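Local coordinates for protein argonaute (Aquifex aeolicus, PDB 1YVU) that uses short single-stranded DNA guides to bind complementary RNA targets and cleaves the RNA with the help of divalent metal ions, at residues H569-L574 and I598-N603; S621-I626 and V643-G648. One frame throughout, in Å; residues are numbered along the deposited sequence.

Overall arrangement
Both contacts lie in the PIWI domain, in neighbouring parts of its strand array, where 565-570, 592-599, 641-645 and 624-627 follow one another. Contact 1 joins the first two strands at their C-terminal ends, near the centre of the chain and beside the metal site; contact 2 joins the last two, inside the PIWI box, farther from the centre. Contact 1 has a single backbone hydrogen bond and a weak lysine-aspartate bridge at the probable catalytic centre. Contact 2 is a regular antiparallel pairing with a firmer bridge. They meet where L574 CD1 packs 3.9 Å from V646 CG2, and where the like-charged R573 and R644 lie close together.

Contact 1 (H569-L574 and I598-N603); sequences HRDGRL and IIKRNN
The beta-alpha-beta unit of the RNase H fold closes here: its parallel strands 565-570 and 592-599 end side by side, with R570 and D571 against I598 and K600. I598 N gives a hydrogen bond of 2.7 Å to R570 O, bent at the hydrogen (134°). Beside this bond, I598 CD1 approaches H569 obliquely, 3.8 Å from both CB and ND1 of H569; I598 CG1 is anti to the carbonyl carbon (chi1 -71°), and CD1, which it carries, makes this touch. H569 ND1 is itself hydrogen-bonded to T678.

Beyond the strand ends the contact turns polar. The K600 chain, bent at chi2 and chi4, meets the D571 side chain at about a right angle. K600 NZ lies 3.2 Å from D571 OD1, a weak hydrogen bond within a salt bridge. D571 is probably catalytic, and lies close to D502 and D683, the two aspartates at the bound calcium ion. Farther out, R573 CG rests 4.1 Å from I599 CG1.

Strand 497-505 pairs with 565-570 and strand 641-645 with 592-599, and helix 682-690 brings S682 and D683 against D571.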
loop_
_atom_site.group_PDB
_atom_site.type_symbol
_atom_site.label_atom_id
_atom_site.label_comp_id
_atom_site.label_asym_id
_atom_site.label_seq_id
_atom_site.Cartn_x
_atom_site.Cartn_y
_atom_site.Cartn_z
ATOM N N HIS A 569 3.903 7.621 -13.116
ATOM C CA HIS A 569 3.730 7.408 -11.679
ATOM C C HIS A 569 3.337 5.973 -11.562
ATOM O O HIS A 569 2.409 5.510 -12.254
ATOM C CB HIS A 569 2.605 8.253 -11.101
ATOM C CG HIS A 569 2.861 9.730 -11.116
ATOM N ND1 HIS A 569 1.950 10.636 -10.612
ATOM C CD2 HIS A 569 3.913 10.457 -11.558
ATOM C CE1 HIS A 569 2.436 11.857 -10.746
ATOM N NE2 HIS A 569 3.625 11.780 -11.316
ATOM N N ARG A 570 4.081 5.259 -10.728
ATOM C CA ARG A 570 3.829 3.852 -10.498
ATOM C C ARG A 570 3.242 3.744 -9.123
ATOM O O ARG A 570 3.838 4.224 -8.149
ATOM C CB ARG A 570 5.115 3.039 -10.604
ATOM C CG ARG A 570 4.920 1.555 -10.382
ATOM C CD ARG A 570 4.043 0.922 -11.439
ATOM N NE ARG A 570 3.967 -0.526 -11.298
ATOM C CZ ARG A 570 3.232 -1.160 -10.395
ATOM N NH1 ARG A 570 2.487 -0.465 -9.520
ATOM N NH2 ARG A 570 3.188 -2.494 -10.413
ATOM N N ASP A 571 2.096 3.074 -9.048
ATOM C CA ASP A 571 1.381 2.884 -7.804
ATOM C C ASP A 571 2.227 2.079 -6.832
ATOM O O ASP A 571 2.211 2.314 -5.621
ATOM C CB ASP A 571 0.059 2.196 -8.111
ATOM C CG ASP A 571 -0.806 1.947 -6.874
ATOM O OD1 ASP A 571 -0.539 0.949 -6.139
ATOM O OD2 ASP A 571 -1.784 2.716 -6.679
ATOM N N GLY A 572 3.013 1.166 -7.356
ATOM C CA GLY A 572 3.808 0.394 -6.435
ATOM C C GLY A 572 5.245 0.700 -6.649
ATOM O O GLY A 572 5.618 1.825 -6.991
ATOM N N ARG A 573 6.044 -0.318 -6.363
ATOM C CA ARG A 573 7.470 -0.264 -6.564
ATOM C C ARG A 573 7.644 -0.785 -7.995
ATOM O O ARG A 573 7.002 -1.763 -8.400
ATOM C CB ARG A 573 8.235 -1.136 -5.529
ATOM C CG ARG A 573 8.601 -0.439 -4.183
ATOM C CD ARG A 573 9.920 -0.990 -3.535
ATOM N NE ARG A 573 10.329 -0.318 -2.278
ATOM C CZ ARG A 573 11.443 0.407 -2.104
ATOM N NH1 ARG A 573 12.299 0.598 -3.102
ATOM N NH2 ARG A 573 11.728 0.905 -0.905
ATOM N N LEU A 574 8.386 -0.032 -8.793
ATOM C CA LEU A 574 8.686 -0.397 -10.167
ATOM C C LEU A 574 9.646 -1.585 -10.155
ATOM O O LEU A 574 10.785 -1.458 -9.686
ATOM C CB LEU A 574 9.382 0.771 -10.845
ATOM C CG LEU A 574 8.617 1.732 -11.715
ATOM C CD1 LEU A 574 9.433 2.968 -11.911
ATOM C CD2 LEU A 574 8.298 1.077 -13.026
ATOM N N ILE A 598 5.498 5.376 -6.322
ATOM C CA ILE A 598 4.704 6.078 -5.292
ATOM C C ILE A 598 4.349 5.090 -4.194
ATOM O O ILE A 598 3.431 4.298 -4.332
ATOM C CB ILE A 598 3.459 6.850 -5.863
ATOM C CG1 ILE A 598 3.936 8.073 -6.656
ATOM C CG2 ILE A 598 2.546 7.340 -4.720
ATOM C CD1 ILE A 598 2.854 8.802 -7.359
ATOM N N ILE A 599 5.119 5.142 -3.111
ATOM C CA ILE A 599 4.963 4.242 -1.978
ATOM C C ILE A 599 4.090 4.856 -0.892
ATOM O O ILE A 599 4.513 5.808 -0.220
ATOM C CB ILE A 599 6.365 3.819 -1.399
ATOM C CG1 ILE A 599 7.073 2.862 -2.359
ATOM C CG2 ILE A 599 6.233 3.092 -0.037
ATOM C CD1 ILE A 599 7.794 3.502 -3.467
ATOM N N LYS A 600 2.905 4.269 -0.697
ATOM C CA LYS A 600 1.946 4.743 0.302
ATOM C C LYS A 600 2.017 4.054 1.652
ATOM O O LYS A 600 1.709 4.669 2.679
ATOM C CB LYS A 600 0.512 4.710 -0.238
ATOM C CG LYS A 600 0.096 3.501 -1.033
ATOM C CD LYS A 600 0.328 3.680 -2.518
ATOM C CE LYS A 600 0.105 2.347 -3.225
ATOM N NZ LYS A 600 -1.316 1.853 -3.148
ATOM N N ARG A 601 2.491 2.807 1.639
ATOM C CA ARG A 601 2.614 1.987 2.846
ATOM C C ARG A 601 3.993 1.999 3.562
ATOM O O ARG A 601 5.034 2.027 2.918
ATOM C CB ARG A 601 2.208 0.542 2.510
ATOM C CG ARG A 601 0.787 0.134 2.945
ATOM C CD ARG A 601 0.314 -1.165 2.263
ATOM N NE ARG A 601 -0.067 -0.932 0.863
ATOM C CZ ARG A 601 -0.555 -1.846 0.018
ATOM N NH1 ARG A 601 -0.739 -3.103 0.397
ATOM N NH2 ARG A 601 -0.891 -1.486 -1.217
ATOM N N ASN A 602 3.948 1.999 4.899
ATOM C CA ASN A 602 5.085 1.946 5.838
ATOM C C ASN A 602 6.191 3.020 5.791
ATOM O O ASN A 602 7.385 2.776 6.070
ATOM C CB ASN A 602 5.679 0.527 5.865
ATOM C CG ASN A 602 4.612 -0.557 5.985
ATOM O OD1 ASN A 602 3.631 -0.407 6.711
ATOM N ND2 ASN A 602 4.785 -1.635 5.239
ATOM N N ASN A 603 5.740 4.244 5.561
ATOM C CA ASN A 603 6.605 5.402 5.445
ATOM C C ASN A 603 6.819 6.125 6.772
ATOM O O ASN A 603 6.132 5.829 7.761
ATOM C CB ASN A 603 5.970 6.354 4.425
ATOM C CG ASN A 603 5.913 5.761 3.046
ATOM O OD1 ASN A 603 6.877 5.158 2.554
ATOM N ND2 ASN A 603 4.765 5.917 2.409
#

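Contact 2 (S621-I626 and V643-G648)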
loop_
_atom_site.group_PDB
_atom_site.type_symbol
_atom_site.label_atom_id
_atom_site.label_comp_id
_atom_site.label_asym_id
_atom_site.label_seq_id
_atom_site.Cartn_x
_atom_site.Cartn_y
_atom_site.Cartn_z
ATOM N N SER A 621 18.442 10.193 -0.001
ATOM C CA SER A 621 19.551 10.063 -0.947
ATOM C C SER A 621 19.283 10.014 -2.442
ATOM O O SER A 621 19.425 11.037 -3.121
ATOM C CB SER A 621 20.467 8.901 -0.544
ATOM O OG SER A 621 19.742 7.692 -0.365
ATOM N N GLU A 622 18.909 8.834 -2.939
ATOM C CA GLU A 622 18.650 8.582 -4.363
ATOM C C GLU A 622 17.335 9.223 -4.862
ATOM O O GLU A 622 16.457 8.548 -5.432
ATOM C CB GLU A 622 18.656 7.058 -4.607
ATOM C CG GLU A 622 19.904 6.299 -4.099
ATOM C CD GLU A 622 19.615 4.835 -3.759
ATOM O OE1 GLU A 622 18.566 4.291 -4.198
ATOM O OE2 GLU A 622 20.446 4.233 -3.035
ATOM N N ASP A 623 17.245 10.541 -4.660
ATOM C CA ASP A 623 16.100 11.387 -5.007
ATOM C C ASP A 623 14.741 10.834 -4.591
ATOM O O ASP A 623 13.833 10.644 -5.402
ATOM C CB ASP A 623 16.134 11.835 -6.475
ATOM C CG ASP A 623 16.631 13.281 -6.638
ATOM O OD1 ASP A 623 16.974 13.919 -5.611
ATOM O OD2 ASP A 623 16.663 13.800 -7.775
ATOM N N SER A 624 14.696 10.415 -3.333
ATOM C CA SER A 624 13.489 9.921 -2.717
ATOM C C SER A 624 13.120 10.995 -1.689
ATOM O O SER A 624 14.011 11.679 -1.161
ATOM C CB SER A 624 13.665 8.514 -2.126
ATOM O OG SER A 624 14.910 8.331 -1.477
ATOM N N VAL A 625 11.813 11.262 -1.562
ATOM C CA VAL A 625 11.256 12.295 -0.673
ATOM C C VAL A 625 10.051 11.749 0.073
ATOM O O VAL A 625 9.141 11.174 -0.541
ATOM C CB VAL A 625 10.711 13.523 -1.509
ATOM C CG1 VAL A 625 9.947 14.522 -0.641
ATOM C CG2 VAL A 625 11.819 14.223 -2.231
ATOM N N ILE A 626 10.009 12.021 1.379
ATOM C CA ILE A 626 8.875 11.629 2.219
ATOM C C ILE A 626 8.043 12.900 2.138
ATOM O O ILE A 626 8.498 13.977 2.501
ATOM C CB ILE A 626 9.322 11.303 3.618
ATOM C CG1 ILE A 626 10.224 10.076 3.545
ATOM C CG2 ILE A 626 8.126 11.002 4.511
ATOM C CD1 ILE A 626 11.358 10.109 4.564
ATOM N N VAL A 643 7.961 9.253 -2.516
ATOM C CA VAL A 643 8.112 9.422 -3.972
ATOM C C VAL A 643 9.573 9.150 -4.281
ATOM O O VAL A 643 10.439 9.700 -3.620
ATOM C CB VAL A 643 7.806 10.884 -4.409
ATOM C CG1 VAL A 643 8.053 11.061 -5.902
ATOM C CG2 VAL A 643 6.391 11.278 -4.031
ATOM N N ARG A 644 9.832 8.300 -5.269
ATOM C CA ARG A 644 11.190 7.978 -5.655
ATOM C C ARG A 644 11.401 8.252 -7.137
ATOM O O ARG A 644 10.564 7.887 -7.957
ATOM C CB ARG A 644 11.513 6.518 -5.321
ATOM C CG ARG A 644 12.988 6.134 -5.554
ATOM C CD ARG A 644 13.243 4.650 -5.393
ATOM N NE ARG A 644 14.447 4.245 -6.118
ATOM C CZ ARG A 644 14.811 2.986 -6.360
ATOM N NH1 ARG A 644 14.070 1.957 -5.933
ATOM N NH2 ARG A 644 15.916 2.758 -7.057
ATOM N N LYS A 645 12.471 8.972 -7.468
ATOM C CA LYS A 645 12.783 9.257 -8.864
ATOM C C LYS A 645 13.713 8.144 -9.234
ATOM O O LYS A 645 14.884 8.126 -8.834
ATOM C CB LYS A 645 13.479 10.600 -9.047
ATOM C CG LYS A 645 13.810 10.928 -10.510
ATOM C CD LYS A 645 14.462 12.296 -10.647
ATOM C CE LYS A 645 15.962 12.278 -10.671
ATOM N NZ LYS A 645 16.499 13.678 -10.805
ATOM N N VAL A 646 13.156 7.179 -9.951
ATOM C CA VAL A 646 13.908 6.015 -10.362
ATOM C C VAL A 646 14.758 6.425 -11.532
ATOM O O VAL A 646 15.974 6.316 -11.472
ATOM C CB VAL A 646 12.960 4.846 -10.698
ATOM C CG1 VAL A 646 13.749 3.572 -11.098
ATOM C CG2 VAL A 646 12.112 4.549 -9.505
ATOM N N TYR A 647 14.098 7.028 -12.513
ATOM C CA TYR A 647 14.711 7.515 -13.739
ATOM C C TYR A 647 14.102 8.894 -13.939
ATOM O O TYR A 647 12.909 9.082 -13.676
ATOM C CB TYR A 647 14.363 6.571 -14.896
ATOM C CG TYR A 647 15.102 6.779 -16.204
ATOM C CD1 TYR A 647 16.431 6.309 -16.377
ATOM C CD2 TYR A 647 14.463 7.408 -17.297
ATOM C CE1 TYR A 647 17.109 6.463 -17.631
ATOM C CE2 TYR A 647 15.128 7.575 -18.548
ATOM C CZ TYR A 647 16.448 7.101 -18.709
ATOM O OH TYR A 647 17.080 7.291 -19.921
ATOM N N GLY A 648 14.929 9.863 -14.332
ATOM C CA GLY A 648 14.440 11.219 -14.528
ATOM C C GLY A 648 15.470 12.315 -14.700
ATOM O O GLY A 648 16.533 12.312 -14.088
#
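D623, just before strand 624-627, and K645, on strand 641-645, lie side by side and point the same way in the PIWI box. The K645 side chain starts with CB 3.9 Å from D623 CB, also near D623 O. CG, anti to the backbone N (chi1 -180°), carries the chain onward. CD comes within 3.9 Å of D623 OD2, and a bend at chi3 (95°) sets CE 3.3 Å from the same oxygen. At the tip, NZ makes a 3.0 Å salt bridge to D623 OD2, meeting it nearly along the C-O axis, and gives a second hydrogen bond to L650 O. A methionine in its place would probably leave the D623 carboxylate without this mate and L650 O without this donor.

Behind this pair the backbones are joined by K645 N to D623 O, and by the two bonds of the antiparallel hydrogen-bonded pair V625-V643: V625 N to V643 O at 2.9 Å and V643 N to V625 O at 3.0 Å. On the sheet face of V625 and V643, helix 652-661 packs against both valines. On the face of S624 and R644, the poorly ordered E622 has OE1 4.2 Å from R644 NH2, well out of the guanidinium plane; no N-H points at it, and any attraction is probably of charge alone.

Main-chain bonds thus set the register, while the directed bridge of K645 ties the turn before strand 624-627 to the neighbouring strand 641-645.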